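Local coordinates for S12 family peptidase (Streptomyces sp. 82F2, PDB 3WWX), which acts as a D-stereospecific amidohydrolase, probably through a nucleophilic serine as in its relatives of the beta-lactamase and penicillin-binding protein fold, at residues T59-L64 with R258-S263; Q65-A68 with I72-D75. All coordinates share one frame; numbering follows the deposited sequence.

Interaction 1 (T59-L64 with R258-S263); sequences TATVLL and RLLPKS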
loop_
_atom_site.group_PDB
_atom_site.type_symbol
_atom_site.label_atom_id
_atom_site.label_comp_id
_atom_site.label_asym_id
_atom_site.label_seq_id
_atom_site.Cartn_x
_atom_site.Cartn_y
_atom_site.Cartn_z
ATOM N N THR A 59 -7.198 0.937 4.168
ATOM C CA THR A 59 -7.820 -0.128 4.935
ATOM C C THR A 59 -7.663 0.069 6.441
ATOM O O THR A 59 -8.647 -0.048 7.205
ATOM C CB THR A 59 -7.221 -1.470 4.480
ATOM O OG1 THR A 59 -7.478 -1.612 3.081
ATOM C CG2 THR A 59 -7.796 -2.646 5.246
ATOM N N ALA A 60 -6.443 0.392 6.880
ATOM C CA ALA A 60 -6.191 0.641 8.307
ATOM C C ALA A 60 -6.965 1.843 8.818
ATOM O O ALA A 60 -7.479 1.818 9.936
ATOM C CB ALA A 60 -4.714 0.820 8.571
ATOM N N THR A 61 -7.049 2.891 8.018
ATOM C CA THR A 61 -7.774 4.099 8.428
ATOM C C THR A 61 -9.236 3.774 8.709
ATOM O O THR A 61 -9.793 4.220 9.701
ATOM C CB THR A 61 -7.662 5.200 7.360
ATOM O OG1 THR A 61 -6.291 5.591 7.225
ATOM C CG2 THR A 61 -8.467 6.450 7.758
ATOM N N VAL A 62 -9.851 2.978 7.858
ATOM C CA VAL A 62 -11.253 2.606 8.073
ATOM C C VAL A 62 -11.406 1.863 9.390
ATOM O O VAL A 62 -12.311 2.156 10.173
ATOM C CB VAL A 62 -11.786 1.759 6.917
ATOM C CG1 VAL A 62 -13.145 1.157 7.261
ATOM C CG2 VAL A 62 -11.866 2.593 5.662
ATOM N N LEU A 63 -10.532 0.898 9.669
ATOM C CA LEU A 63 -10.661 0.136 10.907
ATOM C C LEU A 63 -10.440 1.013 12.118
ATOM O O LEU A 63 -11.084 0.816 13.148
ATOM C CB LEU A 63 -9.710 -1.050 10.932
ATOM C CG LEU A 63 -10.290 -2.214 10.152
ATOM C CD1 LEU A 63 -9.189 -3.176 9.787
ATOM C CD2 LEU A 63 -11.371 -2.928 10.968
ATOM N N LEU A 64 -9.533 1.978 12.018
ATOM C CA LEU A 64 -9.341 2.907 13.131
ATOM C C LEU A 64 -10.549 3.820 13.341
ATOM O O LEU A 64 -10.888 4.127 14.489
ATOM C CB LEU A 64 -8.034 3.688 12.931
ATOM C CG LEU A 64 -6.791 2.845 13.240
ATOM C CD1 LEU A 64 -5.563 3.386 12.518
ATOM C CD2 LEU A 64 -6.539 2.807 14.748
ATOM N N ARG A 258 -7.116 14.691 10.349
ATOM C CA ARG A 258 -8.435 15.051 9.832
ATOM C C ARG A 258 -9.354 13.855 9.613
ATOM O O ARG A 258 -10.548 14.042 9.383
ATOM C CB ARG A 258 -8.324 15.864 8.550
ATOM C CG ARG A 258 -7.379 17.023 8.696
ATOM C CD ARG A 258 -7.723 18.178 7.801
ATOM N NE ARG A 258 -6.640 19.159 7.807
ATOM C CZ ARG A 258 -6.769 20.459 7.582
ATOM N NH1 ARG A 258 -7.956 21.001 7.361
ATOM N NH2 ARG A 258 -5.683 21.207 7.577
ATOM N N LEU A 259 -8.810 12.637 9.663
ATOM C CA LEU A 259 -9.593 11.425 9.439
ATOM C C LEU A 259 -9.750 10.582 10.693
ATOM O O LEU A 259 -10.501 9.613 10.697
ATOM C CB LEU A 259 -8.904 10.567 8.367
ATOM C CG LEU A 259 -8.876 11.166 6.968
ATOM C CD1 LEU A 259 -7.968 10.369 6.025
ATOM C CD2 LEU A 259 -10.282 11.189 6.410
ATOM N N LEU A 260 -9.019 10.924 11.744
ATOM C CA LEU A 260 -8.961 10.104 12.957
ATOM C C LEU A 260 -8.830 10.984 14.182
ATOM O O LEU A 260 -8.109 11.982 14.152
ATOM C CB LEU A 260 -7.749 9.182 12.938
ATOM C CG LEU A 260 -7.686 8.095 11.861
ATOM C CD1 LEU A 260 -6.363 7.379 11.930
ATOM C CD2 LEU A 260 -8.833 7.103 12.027
ATOM N N PRO A 261 -9.495 10.607 15.283
ATOM C CA PRO A 261 -9.211 11.324 16.528
ATOM C C PRO A 261 -7.794 11.034 17.038
ATOM O O PRO A 261 -7.107 10.108 16.564
ATOM C CB PRO A 261 -10.284 10.803 17.495
ATOM C CG PRO A 261 -10.641 9.463 16.973
ATOM C CD PRO A 261 -10.444 9.502 15.475
ATOM N N LYS A 262 -7.362 11.822 18.016
ATOM C CA LYS A 262 -6.002 11.741 18.542
ATOM C C LYS A 262 -5.607 10.337 18.951
ATOM O O LYS A 262 -4.500 9.893 18.650
ATOM C CB LYS A 262 -5.861 12.663 19.769
ATOM C CG LYS A 262 -4.593 12.422 20.627
ATOM C CD LYS A 262 -4.836 12.636 22.125
ATOM C CE LYS A 262 -5.087 14.098 22.449
ATOM N NZ LYS A 262 -5.104 14.367 23.932
ATOM N N SER A 263 -6.478 9.648 19.682
ATOM C CA SER A 263 -6.116 8.338 20.217
ATOM C C SER A 263 -5.883 7.383 19.059
ATOM O O SER A 263 -4.975 6.560 19.098
ATOM C CB SER A 263 -7.214 7.783 21.133
ATOM O OG SER A 263 -8.449 7.713 20.447
#

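Interaction 2 (Q65-A68 with I72-D75); sequences QLQA and IDLD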
loop_
_atom_site.group_PDB
_atom_site.type_symbol
_atom_site.label_atom_id
_atom_site.label_comp_id
_atom_site.label_asym_id
_atom_site.label_seq_id
_atom_site.Cartn_x
_atom_site.Cartn_y
_atom_site.Cartn_z
ATOM N N GLN A 65 -11.203 4.238 12.272
ATOM C CA GLN A 65 -12.460 4.959 12.420
ATOM C C GLN A 65 -13.514 4.091 13.081
ATOM O O GLN A 65 -14.227 4.558 13.974
ATOM C CB GLN A 65 -12.974 5.470 11.086
ATOM C CG GLN A 65 -12.139 6.580 10.459
ATOM C CD GLN A 65 -12.857 7.233 9.311
ATOM O OE1 GLN A 65 -13.855 6.716 8.808
ATOM N NE2 GLN A 65 -12.372 8.400 8.891
ATOM N N LEU A 66 -13.636 2.842 12.655
ATOM C CA LEU A 66 -14.652 1.970 13.239
ATOM C C LEU A 66 -14.402 1.767 14.729
ATOM O O LEU A 66 -15.349 1.722 15.519
ATOM C CB LEU A 66 -14.716 0.626 12.499
ATOM C CG LEU A 66 -15.189 0.702 11.047
ATOM C CD1 LEU A 66 -14.923 -0.627 10.357
ATOM C CD2 LEU A 66 -16.678 1.080 10.969
ATOM N N GLN A 67 -13.135 1.675 15.123
ATOM C CA GLN A 67 -12.800 1.557 16.534
ATOM C C GLN A 67 -13.186 2.841 17.280
ATOM O O GLN A 67 -13.703 2.779 18.407
ATOM C CB GLN A 67 -11.322 1.217 16.750
ATOM C CG GLN A 67 -10.932 1.236 18.230
ATOM C CD GLN A 67 -9.521 0.794 18.499
ATOM O OE1 GLN A 67 -9.290 -0.279 19.073
ATOM N NE2 GLN A 67 -8.556 1.624 18.114
ATOM N N ALA A 68 -12.917 3.989 16.671
ATOM C CA ALA A 68 -13.256 5.292 17.263
ATOM C C ALA A 68 -14.765 5.443 17.429
ATOM O O ALA A 68 -15.220 6.194 18.297
ATOM C CB ALA A 68 -12.724 6.401 16.406
ATOM N N ILE A 72 -15.658 -1.731 17.165
ATOM C CA ILE A 72 -14.688 -2.806 17.252
ATOM C C ILE A 72 -13.529 -2.363 18.129
ATOM O O ILE A 72 -13.202 -1.182 18.167
ATOM C CB ILE A 72 -14.177 -3.199 15.843
ATOM C CG1 ILE A 72 -13.100 -4.270 15.929
ATOM C CG2 ILE A 72 -13.643 -1.956 15.108
ATOM C CD1 ILE A 72 -12.851 -4.995 14.597
ATOM N N ASP A 73 -12.923 -3.309 18.839
ATOM C CA ASP A 73 -11.693 -3.086 19.568
ATOM C C ASP A 73 -10.605 -3.794 18.768
ATOM O O ASP A 73 -10.695 -4.991 18.535
ATOM C CB ASP A 73 -11.821 -3.678 20.982
ATOM C CG ASP A 73 -10.626 -3.387 21.869
ATOM O OD1 ASP A 73 -9.484 -3.242 21.400
ATOM O OD2 ASP A 73 -10.825 -3.333 23.110
ATOM N N LEU A 74 -9.592 -3.066 18.314
ATOM C CA LEU A 74 -8.541 -3.713 17.519
ATOM C C LEU A 74 -7.752 -4.769 18.288
ATOM O O LEU A 74 -7.063 -5.598 17.681
ATOM C CB LEU A 74 -7.615 -2.686 16.893
ATOM C CG LEU A 74 -8.310 -1.653 16.013
ATOM C CD1 LEU A 74 -7.276 -0.702 15.463
ATOM C CD2 LEU A 74 -9.115 -2.280 14.879
ATOM N N ASP A 75 -7.864 -4.788 19.620
ATOM C CA ASP A 75 -7.228 -5.855 20.379
ATOM C C ASP A 75 -8.128 -7.081 20.512
ATOM O O ASP A 75 -7.730 -8.054 21.144
ATOM C CB ASP A 75 -6.739 -5.347 21.735
ATOM C CG ASP A 75 -5.656 -4.309 21.590
ATOM O OD1 ASP A 75 -4.693 -4.574 20.843
ATOM O OD2 ASP A 75 -5.778 -3.225 22.181
#

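Interaction 1 (T59-L64 with R258-S263)
In the helical part of the serine beta-lactamase fold, T61 and L64 on helix 55-68 pack against L259 and L260, in the short connection between helices 244-255 and 262-268. A Ser-x-x-Lys sequence, consistent with the family's active-site motif, runs into the start of helix 55-68, and the contact lies further along the same helix. T61 and L64 stand three residues apart, almost one turn, and so share a face.

The closest approach is made by L260, whose CA-CB bond is directed at the helix: its CD2 comes to 3.6 Å from CB of L64, while its CD1 lies 4.1 Å from CD1 of L64. The two leucines meet at a slant, branch against the root of the partner as well as branch against branch. The same CD2 of L260 lies 3.8 Å from the main-chain O of T61. Leucine suits position 260 because its branched, non-polar end can meet both L64 and the helix backbone in a buried place. Beside it, the methyl CG2 of T61 is 4.2 Å from CB of L259, the two side chains crossing nearly at right angles.

Threonine suits its place because its two branches do different work: OG1, beside the backbone N (chi1 -63°), bonds to O of T57, while CG2, anti to that N, touches L259. F250 and L254 of helix 244-255 also pack against T61. P261 follows at the N-cap position of helix 262-268, the helix whose M268 packs on A60, T61, L64 and L260.

With no hydrogen bond between the two segments, the contact rests on the burial and fit of aliphatic groups, and so does not demand exact bond angles.

Interaction 2 (Q65-A68 with I72-D75)
The side-chain OE1 of Q67 takes the backbone N-H of L74 in a bond of 2.9 Å from N to OE1, nearly straight at 172°. The donor lies well above the amide's carbonyl plane, about 43° out of it. At the other end of the same amide, NE2 donates to OE1 of E267, so both halves of the group are engaged and its rotation is fixed. Glutamine suits this place because one flat group both accepts and donates; CG anti to the backbone N (chi1 174°) and an extended chain carry it across to the loop.

The side chain of L74 lies over one face of the amide, its CG 3.7 Å from CD of Q67 and its CD1 3.8 Å from NE2 of Q67. Leucine is apt there, buried also against V98 and L102 of helix 98-102. Helix 55-68 ends here, and the chain folds back on the last turn before helix 78-81. In the returning segment, O of I72 lies beside the glutamine stem, 3.2 Å from CA of Q67 in a CA-H...O contact. I72 also turns its CG2 methyl to the helix, 3.8 Å from CB of L66; V173 of helix 160-174 touches both residues, and with V169 it packs on the apolar, buried I72.

Further along, D73 forms an Asx turn, its OD1 accepting the backbone N of D75 at 2.9 Å; a short side chain can reach the N-H two residues on, which fixes the turn. D75 makes a salt bridge with R99 of helix 98-102, whose backbone also bonds that of L74.

Both contacts use helix 55-68. Interaction 1 holds its middle and lies deeper, about 16 Å from the chain's centre to its own; interaction 2 holds the C-terminal turn, about 21 Å out, and joins buried aliphatic residues, a partly exposed glutamine and, at the rim, the exposed D73. Their chemistry follows: aliphatic packing, with no hydrogen bond, joins 59-64 to the distant 258-263, whereas 72-75, only a few residues on, is also tied back by a hydrogen bond to a side-chain amide. The two meet directly. Q65 NE2 lies 2.9 Å from L259 O, a probable hydrogen bond, and L64 CD2 packs 3.7 Å from L74 CD1, so successive helix residues serve neighbouring loops.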